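Local coordinates for protein glucosidase (Croceicoccus marinus, PDB 5Z3K) that probably hydrolyses O-glycosyl bonds as a family GH39 beta-glucosidase built on a parallel eight-stranded barrel, at residues A[55-60]-A[106-111]; A[151-156]-A[221-226]. All blocks are in the same frame, centred on the assembly; numbering follows the deposited sequence.

Both contacts belong to the closed parallel barrel of eight strands, and their centres lie about 11 Å apart on the same side of the chain's centre. They follow each other in series: contact 1 brings strand 53-55 and the loop after it against strand 104-109, and contact 2 then sets strand 151-154 across the barrel interior from strand 223-229. Strands 104-109 and 151-154 are neighbours, so the two contacts meet there, the backbone of Ile109 beside that of Glu153. The salt bridge from Arg55 NE to Glu153 OE2, 2.8 Å long, ties them together, and the second, third, fourth and sixth strands are thereby coupled through buried polar side chains inside the barrel.

Contact 1 (A[55-60]-A[106-111]); sequences RSYDWV and LFTIAS
Arg55 reaches across Leu106 and Thr108 from strand 53-55, its CG anti to the backbone N (chi1 -174°). CB lies beside Leu106 CD2, and CG meets the same methyl at 3.9 Å while also passing Thr108 OG1. CD lies 4.0 Å from both Leu106 CD2 and Thr108 OG1. The chain stays extended as far as NE, and the guanidinium then lays one face against Thr108 OG1, which sits 3.1 Å above its plane and toward the rim. NE and that hydroxyl are close but badly angled for a bond; both turn instead to Glu153 OE2, NE by a salt bridge and OG1 by a hydrogen bond, while NH2 pairs with Asp156.

After Arg55 the parallel pairing with Leu106 gives way to the loop. Ser56 N donates to Leu106 O at 2.9 Å, and Ser56 OG then accepts the N-H of Thr108 at 2.9 Å and 154°, a side-chain oxygen continuing the ladder of bonds between the two segments. The same hydroxyl lies over one face of the Phe107 ring and shares a hydrogen bond with a water, which in turn donates to Thr108 O. A type I turn from Ser56 to Trp59 follows. Tyr57 brings CD1 to 3.7 Å from Thr108 CG2 and its ring edge to Ala110 CB.

All the touching residues are buried. Helix 89-100 packs on Phe107 and Trp59, strand 259-266 meets Arg55, Tyr57 and Leu106, and strand 151-154 runs beside strand 104-109.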
loop_
_atom_site.group_PDB
_atom_site.type_symbol
_atom_site.label_atom_id
_atom_site.label_comp_id
_atom_site.label_asym_id
_atom_site.label_seq_id
_atom_site.Cartn_x
_atom_site.Cartn_y
_atom_site.Cartn_z
ATOM N N ARG A 55 4.957 -4.769 -2.737
ATOM C CA ARG A 55 6.274 -4.141 -2.820
ATOM C C ARG A 55 7.308 -5.066 -2.190
ATOM O O ARG A 55 7.076 -5.621 -1.111
ATOM C CB ARG A 55 6.257 -2.789 -2.098
ATOM C CG ARG A 55 7.522 -1.947 -2.233
ATOM C CD ARG A 55 7.266 -0.503 -1.755
ATOM N NE ARG A 55 8.368 0.398 -2.123
ATOM C CZ ARG A 55 9.362 0.749 -1.302
ATOM N NH1 ARG A 55 9.402 0.292 -0.050
ATOM N NH2 ARG A 55 10.325 1.558 -1.736
ATOM N N SER A 56 8.455 -5.232 -2.858
ATOM C CA SER A 56 9.425 -6.247 -2.467
ATOM C C SER A 56 10.465 -5.734 -1.479
ATOM O O SER A 56 11.306 -6.518 -1.022
ATOM C CB SER A 56 10.144 -6.787 -3.706
ATOM O OG SER A 56 10.974 -5.777 -4.289
ATOM N N TYR A 57 10.425 -4.445 -1.139
ATOM C CA TYR A 57 11.535 -3.818 -0.420
ATOM C C TYR A 57 11.809 -4.498 0.921
ATOM O O TYR A 57 12.971 -4.657 1.319
ATOM C CB TYR A 57 11.235 -2.327 -0.232
ATOM C CG TYR A 57 12.319 -1.571 0.503
ATOM C CD1 TYR A 57 13.469 -1.158 -0.159
ATOM C CD2 TYR A 57 12.179 -1.249 1.849
ATOM C CE1 TYR A 57 14.473 -0.460 0.506
ATOM C CE2 TYR A 57 13.173 -0.540 2.525
ATOM C CZ TYR A 57 14.316 -0.154 1.845
ATOM O OH TYR A 57 15.308 0.529 2.514
ATOM N N ASP A 58 10.767 -4.955 1.618
ATOM C CA ASP A 58 11.018 -5.547 2.929
ATOM C C ASP A 58 11.482 -7.002 2.853
ATOM O O ASP A 58 11.943 -7.545 3.864
ATOM C CB ASP A 58 9.776 -5.390 3.807
ATOM C CG ASP A 58 9.480 -3.927 4.097
ATOM O OD1 ASP A 58 10.378 -3.222 4.604
ATOM O OD2 ASP A 58 8.376 -3.458 3.764
ATOM N N TRP A 59 11.423 -7.622 1.681
ATOM C CA TRP A 59 12.046 -8.920 1.484
ATOM C C TRP A 59 13.567 -8.812 1.623
ATOM O O TRP A 59 14.150 -7.724 1.645
ATOM C CB TRP A 59 11.710 -9.483 0.104
ATOM C CG TRP A 59 10.245 -9.657 -0.213
ATOM C CD1 TRP A 59 9.172 -9.564 0.661
ATOM C CD2 TRP A 59 9.688 -9.961 -1.496
ATOM N NE1 TRP A 59 7.998 -9.792 -0.013
ATOM C CE2 TRP A 59 8.283 -10.034 -1.337
ATOM C CE3 TRP A 59 10.242 -10.182 -2.767
ATOM C CZ2 TRP A 59 7.426 -10.324 -2.404
ATOM C CZ3 TRP A 59 9.392 -10.455 -3.829
ATOM C CH2 TRP A 59 7.990 -10.526 -3.639
ATOM N N VAL A 60 14.210 -9.974 1.707
ATOM C CA VAL A 60 15.662 -10.055 1.592
ATOM C C VAL A 60 15.991 -10.165 0.106
ATOM O O VAL A 60 16.381 -11.235 -0.381
ATOM C CB VAL A 60 16.205 -11.242 2.418
ATOM C CG1 VAL A 60 17.733 -11.361 2.283
ATOM C CG2 VAL A 60 15.810 -11.077 3.888
ATOM N N LEU A 106 5.687 -5.055 -7.201
ATOM C CA LEU A 106 6.440 -3.812 -7.339
ATOM C C LEU A 106 7.826 -4.121 -6.793
ATOM O O LEU A 106 8.008 -4.266 -5.577
ATOM C CB LEU A 106 5.765 -2.679 -6.578
ATOM C CG LEU A 106 6.542 -1.375 -6.429
ATOM C CD1 LEU A 106 6.654 -0.746 -7.801
ATOM C CD2 LEU A 106 5.824 -0.442 -5.460
ATOM N N PHE A 107 8.788 -4.304 -7.693
ATOM C CA PHE A 107 10.112 -4.760 -7.300
ATOM C C PHE A 107 10.997 -3.544 -7.066
ATOM O O PHE A 107 11.325 -2.817 -8.011
ATOM C CB PHE A 107 10.706 -5.689 -8.355
ATOM C CG PHE A 107 11.858 -6.500 -7.849
ATOM C CD1 PHE A 107 13.086 -5.897 -7.591
ATOM C CD2 PHE A 107 11.706 -7.854 -7.593
ATOM C CE1 PHE A 107 14.141 -6.633 -7.105
ATOM C CE2 PHE A 107 12.760 -8.597 -7.108
ATOM C CZ PHE A 107 13.982 -7.986 -6.863
ATOM N N THR A 108 11.399 -3.333 -5.816
ATOM C CA THR A 108 12.219 -2.181 -5.469
ATOM C C THR A 108 13.691 -2.548 -5.644
ATOM O O THR A 108 14.192 -3.475 -4.997
ATOM C CB THR A 108 11.950 -1.701 -4.043
ATOM O OG1 THR A 108 10.552 -1.400 -3.890
ATOM C CG2 THR A 108 12.749 -0.429 -3.744
ATOM N N ILE A 109 14.367 -1.809 -6.513
ATOM C CA ILE A 109 15.812 -1.909 -6.724
ATOM C C ILE A 109 16.501 -0.997 -5.712
ATOM O O ILE A 109 16.446 0.231 -5.837
ATOM C CB ILE A 109 16.179 -1.514 -8.162
ATOM C CG1 ILE A 109 15.435 -2.415 -9.163
ATOM C CG2 ILE A 109 17.705 -1.554 -8.379
ATOM C CD1 ILE A 109 15.470 -1.938 -10.592
ATOM N N ALA A 110 17.168 -1.586 -4.719
ATOM C CA ALA A 110 17.807 -0.801 -3.665
ATOM C C ALA A 110 18.957 -1.582 -3.052
ATOM O O ALA A 110 18.982 -2.816 -3.088
ATOM C CB ALA A 110 16.807 -0.414 -2.567
ATOM N N SER A 111 19.902 -0.845 -2.458
ATOM C CA SER A 111 21.011 -1.475 -1.756
ATOM C C SER A 111 20.535 -2.018 -0.408
ATOM O O SER A 111 19.351 -1.949 -0.057
ATOM C CB SER A 111 22.164 -0.484 -1.562
ATOM O OG SER A 111 21.842 0.465 -0.553
HETATM O O HOH W 1 13.560 -5.641 -3.519
#

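Contact 2 (A[151-156]-A[221-226]); sequences HWEFGD and LDFLSW
Phe223 and Ser225 face His151 and Glu153 across the interior of a TIM barrel, whose strands 151-154 and 223-229 are not neighbours but have strand 191-197 between them. The two short strand segments approach to 8.7 Å and their directions differ by 56°, so the Phe223 and Ser225 side chains bridge the gap. The Phe223 ring comes from one wall with its CG between the backbone N and the carbonyl carbon (chi1 59°), and its CZ reaches a backbone partner, Trp152 O, at 3.4 Å. Glu153 crosses it at about a right angle: CB lies in the plane of the ring at its edge, 4.0 Å from CZ. His151 meets Phe223 obliquely, CD2 to CE2 at 4.0 Å, with planes 37° apart.

Beyond the ring, the extended Glu153 chain carries its carboxylate to Ser225. Both oxygens are gripped by further partners: OE1 also bonds Ser263 of the next strand, and OE2 is held from the side of Arg55 and Thr108. This polar cluster inside the barrel would be expected to stabilise a negative charge on the buried group. An alanine here in place of Glu153 would probably leave Arg55 without this carboxylate mate and the Ser225 hydroxyl without its acceptor. Across the contact, the Ser225 hydroxyl donates to the anti lone pair of Glu153 OE1, with OG and OE1 2.7 Å apart.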
loop_
_atom_site.group_PDB
_atom_site.type_symbol
_atom_site.label_atom_id
_atom_site.label_comp_id
_atom_site.label_asym_id
_atom_site.label_seq_id
_atom_site.Cartn_x
_atom_site.Cartn_y
_atom_site.Cartn_z
ATOM N N HIS A 151 6.040 -4.027 -12.320
ATOM C CA HIS A 151 6.460 -2.702 -11.905
ATOM C C HIS A 151 7.845 -2.780 -11.284
ATOM O O HIS A 151 8.097 -3.639 -10.435
ATOM C CB HIS A 151 5.467 -2.120 -10.901
ATOM C CG HIS A 151 4.194 -1.640 -11.519
ATOM N ND1 HIS A 151 3.274 -2.499 -12.086
ATOM C CD2 HIS A 151 3.688 -0.392 -11.669
ATOM C CE1 HIS A 151 2.256 -1.798 -12.556
ATOM N NE2 HIS A 151 2.481 -0.519 -12.313
ATOM N N TRP A 152 8.733 -1.881 -11.702
ATOM C CA TRP A 152 10.109 -1.842 -11.223
ATOM C C TRP A 152 10.385 -0.457 -10.657
ATOM O O TRP A 152 10.313 0.549 -11.379
ATOM C CB TRP A 152 11.082 -2.212 -12.349
ATOM C CG TRP A 152 10.915 -3.642 -12.777
ATOM C CD1 TRP A 152 10.005 -4.132 -13.670
ATOM C CD2 TRP A 152 11.643 -4.774 -12.291
ATOM N NE1 TRP A 152 10.142 -5.498 -13.790
ATOM C CE2 TRP A 152 11.140 -5.914 -12.951
ATOM C CE3 TRP A 152 12.683 -4.933 -11.370
ATOM C CZ2 TRP A 152 11.642 -7.195 -12.722
ATOM C CZ3 TRP A 152 13.180 -6.213 -11.144
ATOM C CH2 TRP A 152 12.654 -7.325 -11.817
ATOM N N GLU A 153 10.675 -0.407 -9.362
ATOM C CA GLU A 153 10.904 0.842 -8.656
ATOM C C GLU A 153 12.386 0.996 -8.365
ATOM O O GLU A 153 13.022 0.077 -7.832
ATOM C CB GLU A 153 10.117 0.893 -7.340
ATOM C CG GLU A 153 10.284 2.212 -6.550
ATOM C CD GLU A 153 9.520 2.204 -5.234
ATOM O OE1 GLU A 153 9.012 3.271 -4.812
ATOM O OE2 GLU A 153 9.421 1.116 -4.624
ATOM N N PHE A 154 12.926 2.163 -8.673
ATOM C CA PHE A 154 14.283 2.503 -8.264
ATOM C C PHE A 154 14.237 3.531 -7.145
ATOM O O PHE A 154 13.767 4.655 -7.347
ATOM C CB PHE A 154 15.128 3.047 -9.415
ATOM C CG PHE A 154 16.540 3.366 -8.987
ATOM C CD1 PHE A 154 17.510 2.376 -8.972
ATOM C CD2 PHE A 154 16.877 4.637 -8.541
ATOM C CE1 PHE A 154 18.812 2.652 -8.540
ATOM C CE2 PHE A 154 18.171 4.926 -8.113
ATOM C CZ PHE A 154 19.133 3.923 -8.102
ATOM N N GLY A 155 14.767 3.163 -5.984
ATOM C CA GLY A 155 14.914 4.110 -4.897
ATOM C C GLY A 155 14.123 3.776 -3.647
ATOM O O GLY A 155 13.091 3.100 -3.704
ATOM N N ASP A 156 14.599 4.265 -2.505
ATOM C CA ASP A 156 13.818 4.227 -1.273
ATOM C C ASP A 156 14.292 5.377 -0.396
ATOM O O ASP A 156 15.387 5.309 0.163
ATOM C CB ASP A 156 13.961 2.881 -0.562
ATOM C CG ASP A 156 13.032 2.764 0.636
ATOM O OD1 ASP A 156 13.430 3.214 1.728
ATOM O OD2 ASP A 156 11.903 2.238 0.489
ATOM N N LEU A 221 9.521 7.526 -17.037
ATOM C CA LEU A 221 9.019 7.641 -15.662
ATOM C C LEU A 221 7.542 7.262 -15.723
ATOM O O LEU A 221 6.674 8.121 -15.906
ATOM C CB LEU A 221 9.224 9.037 -15.085
ATOM C CG LEU A 221 8.805 9.279 -13.630
ATOM C CD1 LEU A 221 9.859 8.763 -12.640
ATOM C CD2 LEU A 221 8.494 10.761 -13.383
ATOM N N ASP A 222 7.269 5.964 -15.606
ATOM C CA ASP A 222 5.889 5.490 -15.667
ATOM C C ASP A 222 5.122 5.824 -14.392
ATOM O O ASP A 222 3.897 6.008 -14.431
ATOM C CB ASP A 222 5.882 3.988 -15.950
ATOM C CG ASP A 222 6.515 3.651 -17.293
ATOM O OD1 ASP A 222 6.080 4.220 -18.309
ATOM O OD2 ASP A 222 7.454 2.835 -17.343
ATOM N N PHE A 223 5.815 5.930 -13.260
ATOM C CA PHE A 223 5.162 6.313 -12.021
ATOM C C PHE A 223 6.138 7.094 -11.159
ATOM O O PHE A 223 7.346 6.866 -11.199
ATOM C CB PHE A 223 4.614 5.097 -11.246
ATOM C CG PHE A 223 5.662 4.083 -10.862
ATOM C CD1 PHE A 223 6.383 4.213 -9.677
ATOM C CD2 PHE A 223 5.902 2.987 -11.665
ATOM C CE1 PHE A 223 7.342 3.255 -9.310
ATOM C CE2 PHE A 223 6.861 2.030 -11.309
ATOM C CZ PHE A 223 7.582 2.170 -10.129
ATOM N N LEU A 224 5.603 8.040 -10.402
ATOM C CA LEU A 224 6.359 8.758 -9.388
ATOM C C LEU A 224 5.947 8.190 -8.037
ATOM O O LEU A 224 4.770 8.249 -7.674
ATOM C CB LEU A 224 6.085 10.264 -9.475
ATOM C CG LEU A 224 6.960 11.303 -8.756
ATOM C CD1 LEU A 224 6.714 11.304 -7.239
ATOM C CD2 LEU A 224 8.444 11.149 -9.089
ATOM N N SER A 225 6.897 7.619 -7.310
ATOM C CA SER A 225 6.570 6.956 -6.055
ATOM C C SER A 225 6.988 7.822 -4.865
ATOM O O SER A 225 7.970 8.570 -4.927
ATOM C CB SER A 225 7.224 5.573 -5.997
ATOM O OG SER A 225 8.635 5.680 -5.956
ATOM N N TRP A 226 6.195 7.748 -3.795
ATOM C CA TRP A 226 6.345 8.616 -2.630
ATOM C C TRP A 226 5.692 7.936 -1.435
ATOM O O TRP A 226 5.007 6.921 -1.576
ATOM C CB TRP A 226 5.718 9.999 -2.883
ATOM C CG TRP A 226 4.301 9.920 -3.370
ATOM C CD1 TRP A 226 3.892 9.616 -4.634
ATOM C CD2 TRP A 226 3.105 10.135 -2.604
ATOM N NE1 TRP A 226 2.520 9.623 -4.704
ATOM C CE2 TRP A 226 2.011 9.930 -3.470
ATOM C CE3 TRP A 226 2.853 10.460 -1.269
ATOM C CZ2 TRP A 226 0.679 10.072 -3.050
ATOM C CZ3 TRP A 226 1.529 10.588 -0.851
ATOM C CH2 TRP A 226 0.463 10.390 -1.741
#